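Local coordinates for protein zinc transport transcriptional regulator (Lactococcus lactis subsp. lactis, PDB 5YHY) that probably regulates transcription in response to zinc, as a DNA-binding winged helix-turn-helix protein of the MarR family, at residues Q40-M45 against T110-T115. The protein carries 1 engineered substitution. Numbering follows the deposited sequence.
Sequences QEHILM and THHEKT. With ZN (zinc ion), chain B.
NE2 of His42 and NE2 of His112 grip one zinc ion between them, each 2.0 Å from the metal. This is the zinc site of a MarR-family winged helix-turn-helix protein, and it ties helix 38-49 to the long helix 102-123; Glu24 and His108 of the same chain supply the two remaining ligands. The helices stay well apart here, with 10.4 Å between the CA atoms of His42 and His112, so the two imidazoles and the metal span most of the gap. The two NE2 atoms lie 3.3 Å from each other, a spacing set by their shared metal and not by a hydrogen bond. The rings meet obliquely, their planes at 65°, and each turns a nitrogen to the zinc. In His42 the CA-CB bond does not aim at the facing helix; CG, beside the backbone N (chi1 -61°), brings the ring round to the metal. The CA-CB bond of His112 heads toward helix 38-49; its ring also meets that of His108, and its side chain touches Leu26. One turn on from His42, Met45 reaches over too and touches His108. The Met45 chain runs extended through chi2 and bends at chi3 (57°), which turns the methyl CE aside, while SD lies obliquely to the His112 ring, 4.1 Å from CD2 of His112.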
loop_
_atom_site.group_PDB
_atom_site.type_symbol
_atom_site.label_atom_id
_atom_site.label_comp_id
_atom_site.label_asym_id
_atom_site.label_seq_id
_atom_site.Cartn_x
_atom_site.Cartn_y
_atom_site.Cartn_z
ATOM N N GLN A 40 -19.393 3.398 2.865
ATOM C CA GLN A 40 -20.370 4.436 2.575
ATOM C C GLN A 40 -20.477 4.698 1.071
ATOM O O GLN A 40 -21.581 4.789 0.534
ATOM C CB GLN A 40 -20.024 5.716 3.346
ATOM C CG GLN A 40 -20.204 5.522 4.846
ATOM C CD GLN A 40 -19.415 6.500 5.691
ATOM O OE1 GLN A 40 -18.916 7.511 5.198
ATOM N NE2 GLN A 40 -19.300 6.196 6.982
ATOM N N GLU A 41 -19.329 4.788 0.396
ATOM C CA GLU A 41 -19.319 5.026 -1.043
ATOM C C GLU A 41 -20.009 3.880 -1.766
ATOM O O GLU A 41 -20.727 4.085 -2.742
ATOM C CB GLU A 41 -17.882 5.152 -1.570
ATOM C CG GLU A 41 -17.086 6.319 -1.010
ATOM C CD GLU A 41 -17.188 7.571 -1.860
ATOM O OE1 GLU A 41 -18.119 7.677 -2.680
ATOM O OE2 GLU A 41 -16.322 8.460 -1.700
ATOM N N HIS A 42 -19.787 2.661 -1.286
ATOM C CA HIS A 42 -20.341 1.500 -1.964
ATOM C C HIS A 42 -21.839 1.344 -1.753
ATOM O O HIS A 42 -22.534 0.867 -2.639
ATOM C CB HIS A 42 -19.563 0.244 -1.593
ATOM C CG HIS A 42 -18.127 0.328 -1.985
ATOM N ND1 HIS A 42 -17.178 -0.563 -1.535
ATOM C CD2 HIS A 42 -17.469 1.215 -2.771
ATOM C CE1 HIS A 42 -15.999 -0.238 -2.033
ATOM N NE2 HIS A 42 -16.148 0.843 -2.782
ATOM N N ILE A 43 -22.336 1.785 -0.601
ATOM C CA ILE A 43 -23.776 1.832 -0.417
ATOM C C ILE A 43 -24.394 2.788 -1.431
ATOM O O ILE A 43 -25.402 2.471 -2.058
ATOM C CB ILE A 43 -24.146 2.231 1.017
ATOM C CG1 ILE A 43 -23.790 1.072 1.967
ATOM C CG2 ILE A 43 -25.643 2.584 1.113
ATOM C CD1 ILE A 43 -24.134 1.339 3.408
ATOM N N LEU A 44 -23.767 3.942 -1.626
ATOM C CA LEU A 44 -24.305 4.905 -2.581
ATOM C C LEU A 44 -24.329 4.332 -3.996
ATOM O O LEU A 44 -25.313 4.494 -4.714
ATOM C CB LEU A 44 -23.533 6.220 -2.541
ATOM C CG LEU A 44 -23.590 7.005 -1.235
ATOM C CD1 LEU A 44 -22.828 8.298 -1.434
ATOM C CD2 LEU A 44 -25.025 7.302 -0.818
ATOM N N MET A 45 -23.269 3.619 -4.381
ATOM C CA MET A 45 -23.256 2.957 -5.684
ATOM C C MET A 45 -24.366 1.937 -5.821
ATOM O O MET A 45 -24.980 1.814 -6.875
ATOM C CB MET A 45 -21.908 2.275 -5.953
ATOM C CG MET A 45 -20.812 3.234 -6.343
ATOM S SD MET A 45 -19.235 2.413 -6.689
ATOM C CE MET A 45 -19.701 1.265 -7.971
ATOM N N THR A 110 -17.368 5.711 -11.496
ATOM C CA THR A 110 -16.414 5.998 -12.562
ATOM C C THR A 110 -14.985 5.630 -12.157
ATOM O O THR A 110 -14.228 5.065 -12.963
ATOM C CB THR A 110 -16.480 7.465 -12.995
ATOM O OG1 THR A 110 -17.779 7.732 -13.533
ATOM C CG2 THR A 110 -15.444 7.749 -14.061
ATOM N N HIS A 111 -14.611 5.945 -10.921
ATOM C CA HIS A 111 -13.272 5.613 -10.446
ATOM C C HIS A 111 -13.023 4.108 -10.487
ATOM O O HIS A 111 -11.967 3.660 -10.935
ATOM C CB HIS A 111 -13.034 6.132 -9.031
ATOM C CG HIS A 111 -13.039 7.623 -8.928
ATOM N ND1 HIS A 111 -12.578 8.438 -9.937
ATOM C CD2 HIS A 111 -13.450 8.447 -7.934
ATOM C CE1 HIS A 111 -12.713 9.702 -9.575
ATOM N NE2 HIS A 111 -13.237 9.734 -8.362
ATOM N N HIS A 112 -13.981 3.325 -10.000
ATOM C CA HIS A 112 -13.853 1.871 -10.090
ATOM C C HIS A 112 -13.763 1.376 -11.523
ATOM O O HIS A 112 -12.959 0.497 -11.836
ATOM C CB HIS A 112 -15.000 1.175 -9.362
ATOM C CG HIS A 112 -14.765 1.052 -7.895
ATOM N ND1 HIS A 112 -13.937 0.090 -7.354
ATOM C CD2 HIS A 112 -15.214 1.790 -6.857
ATOM C CE1 HIS A 112 -13.901 0.232 -6.043
ATOM N NE2 HIS A 112 -14.666 1.257 -5.715
ATOM N N GLU A 113 -14.590 1.946 -12.391
ATOM C CA GLU A 113 -14.611 1.556 -13.793
ATOM C C GLU A 113 -13.259 1.819 -14.452
ATOM O O GLU A 113 -12.737 0.958 -15.160
ATOM C CB GLU A 113 -15.716 2.309 -14.526
ATOM C CG GLU A 113 -15.895 1.906 -15.975
ATOM C CD GLU A 113 -16.971 2.731 -16.660
ATOM O OE1 GLU A 113 -16.780 3.963 -16.802
ATOM O OE2 GLU A 113 -18.012 2.150 -17.042
ATOM N N LYS A 114 -12.705 3.004 -14.199
ATOM C CA LYS A 114 -11.413 3.420 -14.758
ATOM C C LYS A 114 -10.299 2.517 -14.263
ATOM O O LYS A 114 -9.399 2.124 -15.014
ATOM C CB LYS A 114 -11.095 4.860 -14.339
ATOM C CG LYS A 114 -9.852 5.424 -15.010
ATOM C CD LYS A 114 -10.017 5.296 -16.517
ATOM C CE LYS A 114 -9.189 6.304 -17.262
ATOM N NZ LYS A 114 -9.419 6.147 -18.711
ATOM N N THR A 115 -10.362 2.195 -12.980
ATOM C CA THR A 115 -9.341 1.379 -12.348
ATOM C C THR A 115 -9.366 -0.014 -12.948
ATOM O O THR A 115 -8.331 -0.543 -13.377
ATOM C CB THR A 115 -9.567 1.311 -10.835
ATOM O OG1 THR A 115 -9.503 2.641 -10.306
ATOM C CG2 THR A 115 -8.496 0.466 -10.159
HETATM ZN ZN ZN B . -14.876 2.035 -3.834
#